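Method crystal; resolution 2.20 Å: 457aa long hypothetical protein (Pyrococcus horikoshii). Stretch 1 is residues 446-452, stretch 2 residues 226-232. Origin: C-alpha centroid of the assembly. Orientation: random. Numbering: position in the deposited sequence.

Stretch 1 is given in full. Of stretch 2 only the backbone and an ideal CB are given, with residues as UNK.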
# COMPACT_ATOMS: atom_id res chain seq x y z
N GLU A 446 2.99 -21.18 -9.28
CA GLU A 446 4.40 -21.55 -9.36
C GLU A 446 4.79 -22.61 -8.33
O GLU A 446 5.56 -23.52 -8.63
CB GLU A 446 5.29 -20.32 -9.20
CG GLU A 446 5.80 -19.74 -10.51
CD GLU A 446 6.76 -20.67 -11.25
OE1 GLU A 446 7.02 -20.43 -12.45
OE2 GLU A 446 7.28 -21.63 -10.64
N GLN A 447 4.27 -22.48 -7.11
CA GLN A 447 4.64 -23.49 -6.12
C GLN A 447 4.01 -24.85 -6.43
O GLN A 447 4.53 -25.91 -6.10
CB GLN A 447 4.18 -22.99 -4.75
CG GLN A 447 4.38 -24.02 -3.64
CD GLN A 447 5.86 -24.26 -3.43
OE1 GLN A 447 6.72 -23.68 -4.07
NE2 GLN A 447 6.14 -25.18 -2.49
N ALA A 448 2.82 -24.80 -7.05
CA ALA A 448 2.21 -26.04 -7.53
C ALA A 448 3.12 -26.73 -8.54
O ALA A 448 3.27 -27.94 -8.57
CB ALA A 448 0.87 -25.69 -8.18
N LYS A 449 3.72 -25.89 -9.42
CA LYS A 449 4.70 -26.43 -10.35
C LYS A 449 5.82 -27.16 -9.60
O LYS A 449 6.14 -28.31 -9.87
CB LYS A 449 5.31 -25.25 -11.13
CG LYS A 449 4.55 -24.92 -12.41
CD LYS A 449 4.79 -23.48 -12.85
CE LYS A 449 5.14 -23.36 -14.34
NZ LYS A 449 4.43 -22.22 -14.92
N ASN A 450 6.43 -26.42 -8.67
CA ASN A 450 7.55 -26.97 -7.91
C ASN A 450 7.22 -28.34 -7.31
O ASN A 450 7.92 -29.32 -7.52
CB ASN A 450 7.91 -25.97 -6.81
CG ASN A 450 8.65 -24.81 -7.42
OD1 ASN A 450 8.82 -24.72 -8.64
ND2 ASN A 450 9.13 -23.91 -6.55
N VAL A 451 6.14 -28.40 -6.51
CA VAL A 451 5.78 -29.70 -5.95
C VAL A 451 5.30 -30.67 -7.04
O VAL A 451 5.02 -31.83 -6.79
CB VAL A 451 4.68 -29.52 -4.90
CG1 VAL A 451 4.28 -30.88 -4.34
CG2 VAL A 451 5.18 -28.66 -3.76
N GLY A 452 5.24 -30.16 -8.27
CA GLY A 452 4.82 -30.98 -9.39
C GLY A 452 3.33 -31.28 -9.41
O GLY A 452 2.89 -32.34 -8.96
N UNK A 226 13.87 -27.85 0.35
CA UNK A 226 12.78 -27.25 1.11
C UNK A 226 11.62 -26.80 0.21
O UNK A 226 10.45 -26.94 0.54
CB UNK A 226 13.31 -26.06 1.91
N UNK A 227 11.98 -26.21 -0.95
CA UNK A 227 10.95 -25.68 -1.83
C UNK A 227 10.02 -26.77 -2.34
O UNK A 227 9.06 -26.53 -3.07
CB UNK A 227 11.59 -24.95 -3.01
N UNK A 228 10.34 -28.02 -1.98
CA UNK A 228 9.44 -29.09 -2.33
C UNK A 228 8.34 -29.26 -1.28
O UNK A 228 7.19 -29.58 -1.59
CB UNK A 228 10.22 -30.39 -2.50
N UNK A 229 8.70 -29.00 0.00
CA UNK A 229 7.71 -29.03 1.09
C UNK A 229 6.87 -27.74 1.17
O UNK A 229 5.64 -27.75 1.11
CB UNK A 229 8.42 -29.26 2.42
N UNK A 230 7.57 -26.61 1.37
CA UNK A 230 6.87 -25.32 1.39
C UNK A 230 7.68 -24.23 0.70
O UNK A 230 8.89 -24.34 0.51
CB UNK A 230 6.57 -24.90 2.83
N UNK A 231 6.96 -23.22 0.20
CA UNK A 231 7.54 -22.14 -0.59
C UNK A 231 8.45 -21.14 0.11
O UNK A 231 8.33 -20.87 1.32
CB UNK A 231 6.39 -21.35 -1.23
N UNK A 232 9.38 -20.61 -0.67
CA UNK A 232 10.33 -19.63 -0.21
C UNK A 232 10.26 -18.46 -1.19
O UNK A 232 10.37 -18.66 -2.40
CB UNK A 232 11.74 -20.21 -0.11

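Stretch 1 carries the end of a helix that begins earlier in the chain, and Gly452 has left helical angles with a positive phi. It meets stretch 2 mainly through Gln447, Asn450 and Val451. Glu446, Ala448, Lys449 and Gly452 make no contact with it. The backbones come nearest at Val451 and position 228, whose CA atoms are 5.2 Å apart.

Position 226 has helical backbone angles, and its ideal CB finds nothing of stretch 1 within reach. This contact therefore sets no preference there, and almost any helix-compatible residue would do. The deposited residue is Val226, which contributes through its backbone: its O accepts a hydrogen bond from the backbone N of position 230 at 3.0 Å.

Position 227 matters more. Its CA-to-CB bond runs sideways to stretch 1, yet the ideal CB lies 4.4 Å from Asn450 ND2 and 5.1 Å from Gln447 OE1, so the space beside it is lined by amide groups. A short polar side chain such as serine, threonine or asparagine would suit, and alanine would fit without using the polar surroundings. The residue is Thr227, with chi1 in the t rotamer. This places Thr227 OG1 3.2 Å from Asn450 ND2, while Gln447 OE1 remains 4.0 Å from Thr227 OG1. The backbone supplies a hydrogen bond between the stretches, whatever the side chain: Gln447 NE2 donates to Thr227 O at 3.3 Å, with an N-H...O angle of 146°.

At position 228 the CA-to-CB bond points away, and the ideal CB is 5.5 Å from Val451 CG2. Many side chains are possible, including long polar or charged ones that can extend past the contact. Lys228 is deposited, with an m chi1 and the rest of its chain extended. Its closest approach is by backbone, where Val451 CG2 lies 3.1 Å from Lys228 O.

Positions 229 and 230 also direct CB away. At 229 nothing of stretch 1 lies near the ideal CB, so the choice is wide; the residue is Lys229, whose carbonyl is the useful group. A water donates to Lys229 O at 2.8 Å and accepts from Gln447 NE2 at 2.6 Å, bridging the stretches. At 230 the backbone has left helical angles, with phi/psi of -141/154, and the ideal CB is 5.3 Å from Gln447 NE2. Extended conformations tolerate many residues; the residue is Lys230, whose side chain comes no nearer to stretch 1 than 5.4 Å, from Lys230 CB to Gln447 NE2.

Position 231 turns CB toward stretch 1, just 3.7 Å from Gln447 CD. A compact side chain that can lie against the amide is favoured; alanine, valine or proline are all plausible, and a phi of -70° with a psi of 151° is comfortable for proline. Pro231 is the residue. Its ring packs on Gln447, with Pro231 CD 3.5 Å from Gln447 NE2. Although Pro231 N is 3.4 Å from Gln447 NE2, it has no hydrogen to share.

Position 232 has strand-like angles and a sideways CB, beyond the reach of stretch 1. Beta-branched residues suit such a backbone, and Ile232 is one.

Stretch 2 (226-232) VTKKKPI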
# COMPACT_ATOMS: atom_id res chain seq x y z
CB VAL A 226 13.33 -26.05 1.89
CG1 VAL A 226 12.23 -25.43 2.74
CG2 VAL A 226 14.48 -26.49 2.79
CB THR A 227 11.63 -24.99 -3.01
OG1 THR A 227 10.66 -24.23 -3.73
CG2 THR A 227 12.21 -26.05 -3.95
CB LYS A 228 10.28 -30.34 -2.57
CG LYS A 228 11.04 -30.21 -3.91
CD LYS A 228 11.74 -31.49 -4.35
CE LYS A 228 12.35 -31.37 -5.76
NZ LYS A 228 13.50 -32.27 -5.88
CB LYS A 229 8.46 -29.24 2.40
CG LYS A 229 9.24 -30.56 2.41
CD LYS A 229 10.01 -30.75 3.71
CE LYS A 229 10.57 -32.17 3.85
NZ LYS A 229 11.34 -32.28 5.10
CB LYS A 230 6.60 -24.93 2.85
CG LYS A 230 7.28 -25.86 3.85
CD LYS A 230 7.40 -25.22 5.24
CE LYS A 230 6.94 -26.15 6.36
NZ LYS A 230 7.01 -25.46 7.64
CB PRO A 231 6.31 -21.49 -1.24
CG PRO A 231 5.26 -21.70 -0.25
CD PRO A 231 5.49 -23.12 0.21
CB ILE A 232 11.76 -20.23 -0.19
CG1 ILE A 232 11.81 -21.39 0.82
CG2 ILE A 232 12.77 -19.15 0.13
CD1 ILE A 232 13.10 -22.18 0.82
O HOH W 1 4.34 -26.34 -0.95
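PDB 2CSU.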